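Local coordinates for protein terminal oxygenase component of carbazole (Janthinobacterium sp., PDB 7BUG) that acts as the terminal oxygenase of carbazole 1,9a-dioxygenase, using a Rieske [2Fe-2S] cluster and a mononuclear iron to dioxygenate carbazole at its angular and adjacent carbons, at residues Leu65-His71 with Thr96-Glu100; Gln75-Lys79 with Ile88-Tyr92; Glu100-Leu104 with Gly117-Thr123. All coordinates share one frame; numbering follows the deposited sequence. Where two conformers were deposited one is given.

Contact 1: residues Leu65-His71 with Thr96-Glu100; sequences LKDRCLH and TYRWE. With MG (magnesium ion), chain F; FES (Fe2/s2 (inorganic) cluster), chain D.
The Y97 hydroxyl meets L70 N and C69 SG, and the ring meets the L70 side chain. L70 N donates to Y97 OH at 3.1 Å, with an N-H...O angle of 151°. The same hydroxyl oxygen lies 3.1 Å from C69 SG. The phenol therefore stands next to a cluster ligand and also holds the loop that carries it. Within the loop H71 N donates to C69 SG, nearly straight at 169°, so the ligand sulfur accepts a backbone N-H.

The sulfur approaches the Y97 ring at its edge, close to the ring plane, and not over a face. C69 SG lies at the rim by CE2 and CZ. L70 CD1 lies at the rim by CE1 of Y97, 3.9 Å from that atom. CG of Y97 is anti to the carbonyl carbon (chi1 -53°), which carries the ring across to the loop.

Apolar packing continues with L65 and W99. L65 CD1 sits over one face of the indole, 3.9 Å from the centroid of the six-membered ring of W99, in a CH-pi contact. The two side chains cross at about a right angle. L121 packs on both L65 and Y97.

Both segments also bind metal. C69 SG binds FE1 of the cluster at 2.4 Å, and H71 ND1 binds FE2 at 2.1 Å. C90 and H93 complete the protein ligands. H71 NE2 bonds to D359 of the second subunit, so this ligand also faces the subunit interface. In the other segment E100 O binds magnesium at 2.1 Å. Five waters fill the remaining positions; one of them donates to W99 O and another to E100 OE2.

The Cys-X-His loop, backed by a tyrosine from strand 95-98, is the first cluster-binding loop of a Rieske [2Fe-2S] domain.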
loop_
_atom_site.group_PDB
_atom_site.type_symbol
_atom_site.label_atom_id
_atom_site.label_comp_id
_atom_site.label_asym_id
_atom_site.label_seq_id
_atom_site.Cartn_x
_atom_site.Cartn_y
_atom_site.Cartn_z
ATOM N N LEU A 65 -15.687 -12.603 22.640
ATOM C CA LEU A 65 -16.646 -12.549 21.513
ATOM C C LEU A 65 -15.888 -12.106 20.287
ATOM O O LEU A 65 -14.954 -11.309 20.408
ATOM C CB LEU A 65 -17.727 -11.497 21.767
ATOM C CG LEU A 65 -18.926 -11.896 22.586
ATOM C CD1 LEU A 65 -19.737 -10.657 22.886
ATOM C CD2 LEU A 65 -19.770 -12.922 21.826
ATOM N N LYS A 66 -16.265 -12.626 19.148
ATOM C CA LYS A 66 -15.722 -12.070 17.888
ATOM C C LYS A 66 -16.147 -10.606 17.802
ATOM O O LYS A 66 -17.312 -10.291 17.926
ATOM C CB LYS A 66 -16.119 -12.909 16.687
ATOM C CG LYS A 66 -15.640 -12.295 15.375
ATOM C CD LYS A 66 -15.741 -13.339 14.275
ATOM C CE LYS A 66 -14.710 -14.426 14.401
ATOM N NZ LYS A 66 -14.542 -15.167 13.145
ATOM N N ASP A 67 -15.209 -9.736 17.475
ATOM C CA ASP A 67 -15.474 -8.292 17.327
ATOM C C ASP A 67 -15.952 -8.008 15.907
ATOM O O ASP A 67 -15.241 -7.358 15.127
ATOM C CB ASP A 67 -14.216 -7.535 17.694
ATOM C CG ASP A 67 -14.381 -6.016 17.746
ATOM O OD1 ASP A 67 -15.530 -5.520 17.832
ATOM O OD2 ASP A 67 -13.320 -5.344 17.788
ATOM N N ARG A 68 -17.106 -8.547 15.537
ATOM C CA ARG A 68 -17.652 -8.411 14.156
ATOM C C ARG A 68 -19.143 -8.678 14.284
ATOM O O ARG A 68 -19.530 -9.859 14.493
ATOM C CB ARG A 68 -17.010 -9.335 13.143
ATOM C CG ARG A 68 -17.485 -9.032 11.726
ATOM C CD ARG A 68 -16.830 -9.836 10.616
ATOM N NE ARG A 68 -17.190 -11.199 10.869
ATOM C CZ ARG A 68 -16.503 -12.273 10.484
ATOM N NH1 ARG A 68 -15.435 -12.155 9.724
ATOM N NH2 ARG A 68 -16.896 -13.457 10.864
ATOM N N CYS A 69 -19.961 -7.632 14.243
ATOM C CA CYS A 69 -21.422 -7.779 14.334
ATOM C C CYS A 69 -21.935 -8.738 13.235
ATOM O O CYS A 69 -21.497 -8.642 12.087
ATOM C CB CYS A 69 -22.100 -6.426 14.275
ATOM S SG CYS A 69 -23.866 -6.543 14.649
ATOM N N LEU A 70 -22.896 -9.592 13.569
ATOM C CA LEU A 70 -23.549 -10.505 12.584
ATOM C C LEU A 70 -24.305 -9.742 11.504
ATOM O O LEU A 70 -24.547 -10.288 10.428
ATOM C CB LEU A 70 -24.530 -11.402 13.330
ATOM C CG LEU A 70 -23.920 -12.400 14.282
ATOM C CD1 LEU A 70 -25.020 -13.265 14.913
ATOM C CD2 LEU A 70 -22.828 -13.243 13.662
ATOM N N HIS A 71 -24.763 -8.534 11.790
ATOM C CA HIS A 71 -25.691 -7.790 10.918
ATOM C C HIS A 71 -24.918 -7.202 9.712
ATOM O O HIS A 71 -25.017 -7.727 8.595
ATOM C CB HIS A 71 -26.415 -6.752 11.794
ATOM C CG HIS A 71 -27.346 -5.904 11.048
ATOM N ND1 HIS A 71 -27.492 -4.569 11.373
ATOM C CD2 HIS A 71 -28.163 -6.179 10.011
ATOM C CE1 HIS A 71 -28.400 -4.036 10.571
ATOM N NE2 HIS A 71 -28.852 -5.051 9.711
ATOM N N THR A 96 -27.945 -7.085 20.318
ATOM C CA THR A 96 -27.386 -7.290 21.656
ATOM C C THR A 96 -27.057 -8.768 21.868
ATOM O O THR A 96 -27.947 -9.638 21.664
ATOM C CB THR A 96 -28.392 -6.792 22.691
ATOM O OG1 THR A 96 -28.569 -5.390 22.447
ATOM C CG2 THR A 96 -27.900 -7.017 24.104
ATOM N N TYR A 97 -25.832 -9.025 22.318
ATOM C CA TYR A 97 -25.265 -10.379 22.452
ATOM C C TYR A 97 -24.900 -10.660 23.907
ATOM O O TYR A 97 -24.403 -9.802 24.625
ATOM C CB TYR A 97 -24.031 -10.509 21.574
ATOM C CG TYR A 97 -24.274 -10.130 20.130
ATOM C CD1 TYR A 97 -24.693 -11.088 19.220
ATOM C CD2 TYR A 97 -23.961 -8.869 19.659
ATOM C CE1 TYR A 97 -24.849 -10.792 17.884
ATOM C CE2 TYR A 97 -24.134 -8.545 18.326
ATOM C CZ TYR A 97 -24.567 -9.515 17.433
ATOM O OH TYR A 97 -24.632 -9.160 16.105
ATOM N N ARG A 98 -25.144 -11.891 24.329
ATOM C CA ARG A 98 -24.622 -12.363 25.631
ATOM C C ARG A 98 -23.138 -12.681 25.517
ATOM O O ARG A 98 -22.769 -13.443 24.636
ATOM C CB ARG A 98 -25.422 -13.576 26.088
ATOM C CG ARG A 98 -26.889 -13.253 26.314
ATOM C CD ARG A 98 -27.457 -14.348 27.203
ATOM N NE ARG A 98 -27.577 -15.570 26.474
ATOM C CZ ARG A 98 -28.723 -16.149 26.104
ATOM N NH1 ARG A 98 -29.894 -15.577 26.369
ATOM N NH2 ARG A 98 -28.694 -17.310 25.471
ATOM N N TRP A 99 -22.315 -12.188 26.433
ATOM C CA TRP A 99 -20.900 -12.580 26.504
ATOM C C TRP A 99 -20.791 -14.089 26.700
ATOM O O TRP A 99 -19.831 -14.673 26.217
ATOM C CB TRP A 99 -20.199 -11.814 27.616
ATOM C CG TRP A 99 -19.999 -10.366 27.334
ATOM C CD1 TRP A 99 -20.759 -9.297 27.735
ATOM C CD2 TRP A 99 -18.910 -9.821 26.547
ATOM N NE1 TRP A 99 -20.212 -8.135 27.269
ATOM C CE2 TRP A 99 -19.061 -8.425 26.566
ATOM C CE3 TRP A 99 -17.806 -10.368 25.892
ATOM C CZ2 TRP A 99 -18.208 -7.563 25.870
ATOM C CZ3 TRP A 99 -16.931 -9.509 25.243
ATOM C CH2 TRP A 99 -17.085 -8.128 25.299
ATOM N N GLU A 100 -21.665 -14.708 27.506
ATOM C CA GLU A 100 -21.398 -16.100 27.950
ATOM C C GLU A 100 -21.540 -17.083 26.789
ATOM O O GLU A 100 -20.786 -18.080 26.779
ATOM C CB GLU A 100 -22.372 -16.467 29.083
ATOM C CG GLU A 100 -22.004 -17.772 29.739
ATOM C CD GLU A 100 -22.580 -18.968 29.025
ATOM O OE1 GLU A 100 -23.709 -18.825 28.457
ATOM O OE2 GLU A 100 -21.924 -20.038 29.061
HETATM MG MG MG F . -18.876 -18.916 26.610
HETATM FE FE1 FES D . -24.382 -4.239 14.460
HETATM FE FE2 FES D . -26.302 -3.485 12.710
HETATM S S1 FES D . -26.544 -4.004 14.875
HETATM S S2 FES D . -24.105 -3.676 12.304
HETATM O O HOH W 1 -18.310 -16.960 25.841
HETATM O O HOH W 2 -19.806 -20.647 27.451
HETATM O O HOH W 3 -18.231 -18.301 28.465
HETATM O O HOH W 4 -16.993 -19.640 26.164
HETATM O O HOH W 5 -19.553 -19.537 24.696
#

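Contact 2: residues Gln75-Lys79 with Ile88-Tyr92; sequences QLSVK and ITCWY. With FES (Fe2/s2 (inorganic) cluster), chain D.
C90 and W91 belong to the second cluster-binding loop of the Rieske domain, the Cys-X-X-His loop that ends at H93, and they pack on the short 3-10 turn 76-78. C90 SG binds FE1 of the cluster at 2.3 Å. Behind it, L76 CD2 touches C90 CA at 3.8 Å and also meets the side chain of I88.

The W91 indole makes the polar link. Its NE1 donates to Q75 O at 2.9 Å, nearly straight at 174°, with the oxygen in the ring plane. V78 N donates to the same oxygen from the opposite face of the carbonyl plane. CG of W91 lies between the backbone N and the carbonyl carbon (chi1 54°), which swings the ring over toward the turn. V78 CG1 lies over one face of the ring, toward its rim, and Y92 CB over the other. K79 CB is 3.7 Å from W91 CB. W335 of the second subunit also meets the indole. With an alanine here Q75 O would lose the indole donor, and a gap is likely to open beside V78 and W335 of the second subunit, with the turn held less firmly against the cluster loop.

A water lies 3.0 Å from K79 O and 2.7 Å from T89 O and can link the two backbones.

The buried indole N-H is thus satisfied by backbone, and that bond, with the packing on both faces, helps fix the rotation of the ring beside a cluster ligand.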
loop_
_atom_site.group_PDB
_atom_site.type_symbol
_atom_site.label_atom_id
_atom_site.label_comp_id
_atom_site.label_asym_id
_atom_site.label_seq_id
_atom_site.Cartn_x
_atom_site.Cartn_y
_atom_site.Cartn_z
ATOM N N GLN A 75 -17.025 -3.662 13.565
ATOM C CA GLN A 75 -16.441 -3.933 14.910
ATOM C C GLN A 75 -17.339 -3.254 15.958
ATOM O O GLN A 75 -17.547 -2.032 15.928
ATOM C CB GLN A 75 -15.007 -3.448 14.963
ATOM C CG GLN A 75 -14.065 -4.448 14.302
ATOM C CD GLN A 75 -12.632 -3.956 14.318
ATOM O OE1 GLN A 75 -12.137 -3.381 13.316
ATOM N NE2 GLN A 75 -11.939 -4.153 15.431
ATOM N N LEU A 76 -17.825 -4.026 16.906
ATOM C CA LEU A 76 -18.580 -3.461 18.042
ATOM C C LEU A 76 -17.652 -2.509 18.804
ATOM O O LEU A 76 -18.157 -1.545 19.403
ATOM C CB LEU A 76 -19.100 -4.584 18.935
ATOM C CG LEU A 76 -20.331 -5.293 18.390
ATOM C CD1 LEU A 76 -19.856 -6.335 17.447
ATOM C CD2 LEU A 76 -21.150 -5.848 19.528
ATOM N N SER A 77 -16.348 -2.753 18.797
ATOM C CA SER A 77 -15.368 -1.957 19.580
ATOM C C SER A 77 -15.234 -0.523 19.078
ATOM O O SER A 77 -14.627 0.306 19.799
ATOM C CB SER A 77 -14.054 -2.634 19.583
ATOM O OG SER A 77 -13.530 -2.800 18.276
ATOM N N VAL A 78 -15.745 -0.200 17.903
ATOM C CA VAL A 78 -15.727 1.210 17.414
ATOM C C VAL A 78 -16.449 2.106 18.416
ATOM O O VAL A 78 -16.013 3.247 18.651
ATOM C CB VAL A 78 -16.350 1.309 16.024
ATOM C CG1 VAL A 78 -16.572 2.757 15.628
ATOM C CG2 VAL A 78 -15.507 0.582 14.991
ATOM N N LYS A 79 -17.452 1.572 19.074
ATOM C CA LYS A 79 -18.170 2.294 20.136
ATOM C C LYS A 79 -18.827 1.266 21.049
ATOM O O LYS A 79 -19.880 0.736 20.736
ATOM C CB LYS A 79 -19.225 3.245 19.581
ATOM C CG LYS A 79 -19.955 4.045 20.663
ATOM C CD LYS A 79 -20.993 4.999 20.105
ATOM C CE LYS A 79 -21.685 5.859 21.156
ATOM N NZ LYS A 79 -22.595 5.093 22.055
ATOM N N ILE A 88 -23.412 -7.132 25.446
ATOM C CA ILE A 88 -22.891 -5.959 24.696
ATOM C C ILE A 88 -23.890 -5.665 23.586
ATOM O O ILE A 88 -24.420 -6.641 22.990
ATOM C CB ILE A 88 -21.444 -6.172 24.163
ATOM C CG1 ILE A 88 -20.913 -4.929 23.432
ATOM C CG2 ILE A 88 -21.345 -7.435 23.347
ATOM C CD1 ILE A 88 -19.397 -4.941 23.174
ATOM N N THR A 89 -24.113 -4.382 23.299
ATOM C CA THR A 89 -25.074 -3.915 22.292
ATOM C C THR A 89 -24.249 -3.287 21.164
ATOM O O THR A 89 -23.495 -2.316 21.449
ATOM C CB THR A 89 -26.048 -2.903 22.930
ATOM O OG1 THR A 89 -26.802 -3.628 23.905
ATOM C CG2 THR A 89 -26.941 -2.233 21.922
ATOM N N CYS A 90 -24.407 -3.771 19.954
ATOM C CA CYS A 90 -23.745 -3.111 18.799
ATOM C C CYS A 90 -24.226 -1.667 18.751
ATOM O O CYS A 90 -25.441 -1.384 18.906
ATOM C CB CYS A 90 -24.056 -3.857 17.521
ATOM S SG CYS A 90 -23.233 -3.094 16.107
ATOM N N TRP A 91 -23.323 -0.753 18.478
ATOM C CA TRP A 91 -23.607 0.694 18.413
ATOM C C TRP A 91 -24.454 1.074 17.194
ATOM O O TRP A 91 -24.958 2.207 17.174
ATOM C CB TRP A 91 -22.290 1.456 18.414
ATOM C CG TRP A 91 -21.369 0.992 17.346
ATOM C CD1 TRP A 91 -20.377 0.048 17.469
ATOM C CD2 TRP A 91 -21.379 1.392 15.960
ATOM N NE1 TRP A 91 -19.753 -0.137 16.267
ATOM C CE2 TRP A 91 -20.365 0.634 15.316
ATOM C CE3 TRP A 91 -22.128 2.281 15.207
ATOM C CZ2 TRP A 91 -20.073 0.785 13.957
ATOM C CZ3 TRP A 91 -21.878 2.397 13.852
ATOM C CH2 TRP A 91 -20.869 1.647 13.234
ATOM N N TYR A 92 -24.577 0.196 16.199
ATOM C CA TYR A 92 -25.155 0.621 14.914
ATOM C C TYR A 92 -26.680 0.444 14.961
ATOM O O TYR A 92 -27.390 1.426 14.773
ATOM C CB TYR A 92 -24.461 -0.116 13.783
ATOM C CG TYR A 92 -24.508 0.539 12.411
ATOM C CD1 TYR A 92 -25.227 1.690 12.145
ATOM C CD2 TYR A 92 -23.874 -0.086 11.339
ATOM C CE1 TYR A 92 -25.262 2.260 10.878
ATOM C CE2 TYR A 92 -23.938 0.438 10.055
ATOM C CZ TYR A 92 -24.636 1.613 9.818
ATOM O OH TYR A 92 -24.691 2.219 8.579
HETATM FE FE1 FES D . -24.382 -4.239 14.460
HETATM FE FE2 FES D . -26.302 -3.485 12.710
HETATM S S1 FES D . -26.544 -4.004 14.875
HETATM S S2 FES D . -24.105 -3.676 12.304
HETATM O O HOH W 6 -20.828 -2.066 21.313
#

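Contact 3: residues Glu100-Leu104 with Gly117-Thr123; sequences EDGVL and GRQKLKT. With MG (magnesium ion), chain F.
G102 O is met by two groups of the 117-123 segment. L121 N donates to it at 2.8 Å, from above the carbonyl plane. K120 CA adds a weaker CA-H...O contact. A single beta bridge forms here between V103 and K120. L104 N donates to Q119 O at 2.9 Å, and G117 N donates to L104 O at 2.8 Å, almost in line with the carbonyl.

G102 suits this site. Its phi is positive (72°), and a CB would fall about 2.0 Å from L121 O. T123 CG2 also packs close, 3.5 Å from G102 N. The bend is held by an Asx turn: D101 OD1 accepts from V103 N at 3.1 Å, met from above the carboxylate plane. D101 OD2 pairs with R98 in a salt bridge.

A water donates to both D101 O and L121 O, and so joins the two backbones beyond the bridge. L104 and Q119 lie side by side, with L104 CD2 touching Q119 CB.

Near the end, T123 OG1 is 2.8 Å from one of the waters of the magnesium shell. Three backbone hydrogen bonds and a bridging water satisfy backbone polar atoms of two irregular segments, while glycine at G102 permits their close approach.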
loop_
_atom_site.group_PDB
_atom_site.type_symbol
_atom_site.label_atom_id
_atom_site.label_comp_id
_atom_site.label_asym_id
_atom_site.label_seq_id
_atom_site.Cartn_x
_atom_site.Cartn_y
_atom_site.Cartn_z
ATOM N N GLU A 100 -21.665 -14.708 27.506
ATOM C CA GLU A 100 -21.398 -16.100 27.950
ATOM C C GLU A 100 -21.540 -17.083 26.789
ATOM O O GLU A 100 -20.786 -18.080 26.779
ATOM C CB GLU A 100 -22.372 -16.467 29.083
ATOM C CG GLU A 100 -22.004 -17.772 29.739
ATOM C CD GLU A 100 -22.580 -18.968 29.025
ATOM O OE1 GLU A 100 -23.709 -18.825 28.457
ATOM O OE2 GLU A 100 -21.924 -20.038 29.061
ATOM N N ASP A 101 -22.432 -16.869 25.818
ATOM C CA ASP A 101 -22.649 -17.857 24.751
ATOM C C ASP A 101 -22.791 -17.224 23.360
ATOM O O ASP A 101 -23.026 -17.971 22.375
ATOM C CB ASP A 101 -23.877 -18.716 25.028
ATOM C CG ASP A 101 -25.147 -17.947 25.276
ATOM O OD1 ASP A 101 -25.234 -16.747 24.941
ATOM O OD2 ASP A 101 -26.110 -18.596 25.776
ATOM N N GLY A 102 -22.674 -15.911 23.276
ATOM C CA GLY A 102 -22.779 -15.142 22.018
ATOM C C GLY A 102 -24.172 -15.039 21.439
ATOM O O GLY A 102 -24.359 -14.510 20.345
ATOM N N VAL A 103 -25.188 -15.512 22.143
ATOM C CA VAL A 103 -26.551 -15.535 21.575
ATOM C C VAL A 103 -27.068 -14.118 21.431
ATOM O O VAL A 103 -26.846 -13.236 22.339
ATOM C CB VAL A 103 -27.485 -16.394 22.453
ATOM C CG1 VAL A 103 -28.939 -16.215 22.054
ATOM C CG2 VAL A 103 -27.066 -17.859 22.398
ATOM N N LEU A 104 -27.647 -13.888 20.275
ATOM C CA LEU A 104 -28.395 -12.648 19.987
ATOM C C LEU A 104 -29.658 -12.676 20.849
ATOM O O LEU A 104 -30.624 -13.366 20.454
ATOM C CB LEU A 104 -28.718 -12.584 18.506
ATOM C CG LEU A 104 -29.444 -11.347 18.029
ATOM C CD1 LEU A 104 -28.699 -10.042 18.291
ATOM C CD2 LEU A 104 -29.795 -11.489 16.563
ATOM N N GLY A 117 -32.864 -14.610 19.421
ATOM C CA GLY A 117 -32.737 -16.007 19.857
ATOM C C GLY A 117 -32.392 -17.007 18.774
ATOM O O GLY A 117 -32.334 -18.207 19.125
ATOM N N ARG A 118 -32.140 -16.604 17.516
ATOM C CA ARG A 118 -31.987 -17.512 16.367
ATOM C C ARG A 118 -30.613 -17.315 15.686
ATOM O O ARG A 118 -30.393 -17.827 14.587
ATOM C CB ARG A 118 -33.102 -17.263 15.355
ATOM C CG ARG A 118 -34.493 -17.685 15.833
ATOM C CD ARG A 118 -35.386 -17.910 14.626
ATOM N NE ARG A 118 -36.668 -18.446 15.069
ATOM C CZ ARG A 118 -37.705 -17.733 15.511
ATOM N NH1 ARG A 118 -37.676 -16.407 15.569
ATOM N NH2 ARG A 118 -38.799 -18.374 15.895
ATOM N N GLN A 119 -29.765 -16.491 16.290
ATOM C CA GLN A 119 -28.395 -16.213 15.796
ATOM C C GLN A 119 -27.454 -16.205 17.008
ATOM O O GLN A 119 -27.861 -15.930 18.172
ATOM C CB GLN A 119 -28.299 -14.871 15.064
ATOM C CG GLN A 119 -29.200 -14.719 13.847
ATOM C CD GLN A 119 -28.878 -15.583 12.658
ATOM O OE1 GLN A 119 -27.842 -16.263 12.597
ATOM N NE2 GLN A 119 -29.773 -15.566 11.691
ATOM N N LYS A 120 -26.199 -16.529 16.738
ATOM C CA LYS A 120 -25.114 -16.604 17.744
ATOM C C LYS A 120 -23.838 -15.987 17.155
ATOM O O LYS A 120 -23.457 -16.436 16.095
ATOM C CB LYS A 120 -24.918 -18.078 18.092
ATOM C CG LYS A 120 -23.936 -18.358 19.209
ATOM C CD LYS A 120 -23.716 -19.844 19.414
ATOM C CE LYS A 120 -25.002 -20.627 19.533
ATOM N NZ LYS A 120 -24.755 -22.012 20.021
ATOM N N LEU A 121 -23.209 -15.069 17.846
ATOM C CA LEU A 121 -21.887 -14.547 17.519
ATOM C C LEU A 121 -20.855 -15.530 18.037
ATOM O O LEU A 121 -20.993 -16.072 19.159
ATOM C CB LEU A 121 -21.794 -13.176 18.203
ATOM C CG LEU A 121 -20.548 -12.343 18.008
ATOM C CD1 LEU A 121 -20.188 -12.172 16.554
ATOM C CD2 LEU A 121 -20.770 -10.974 18.662
ATOM N N LYS A 122 -19.799 -15.759 17.274
ATOM C CA LYS A 122 -18.729 -16.683 17.679
ATOM C C LYS A 122 -18.115 -16.252 18.999
ATOM O O LYS A 122 -17.889 -15.017 19.216
ATOM C CB LYS A 122 -17.686 -16.738 16.559
ATOM C CG LYS A 122 -16.548 -17.677 16.856
ATOM C CD LYS A 122 -16.961 -19.122 16.790
ATOM C CE LYS A 122 -15.810 -20.069 16.535
ATOM N NZ LYS A 122 -16.223 -21.478 16.705
ATOM N N THR A 123 -17.924 -17.209 19.899
ATOM C CA THR A 123 -17.198 -16.997 21.151
ATOM C C THR A 123 -16.003 -17.928 21.097
ATOM O O THR A 123 -15.994 -18.942 20.320
ATOM C CB THR A 123 -18.061 -17.265 22.393
ATOM O OG1 THR A 123 -18.410 -18.651 22.335
ATOM C CG2 THR A 123 -19.269 -16.362 22.444
HETATM MG MG MG F . -18.876 -18.916 26.610
HETATM O O HOH W 2 -19.806 -20.647 27.451
HETATM O O HOH W 7 -21.179 -18.331 20.421
HETATM O O HOH W 5 -19.553 -19.537 24.696
HETATM O O HOH W 3 -18.231 -18.301 28.465
HETATM O O HOH W 1 -18.310 -16.960 25.841
HETATM O O HOH W 4 -16.993 -19.640 26.164
#

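Overall arrangement
Contact 1 is the middle of the three. Its centre lies 9 Å from that of contact 2 and 7 Å from that of contact 3, while contacts 2 and 3 are 15 Å apart and do not touch. Contacts 1 and 2 supply one cluster-binding loop each, and C69 and C90 share the same iron. Y97 N bonding to I88 O and S77 OG bonding to D67 OD2 tie them together. Contact 3 joins contact 1 through K66 N with K122 O and R98 N with V103 O. The two also share E100 and its magnesium. Contacts 1 and 2 both reach the second subunit, consistent with electron transfer across that interface, as in related Rieske oxygenases.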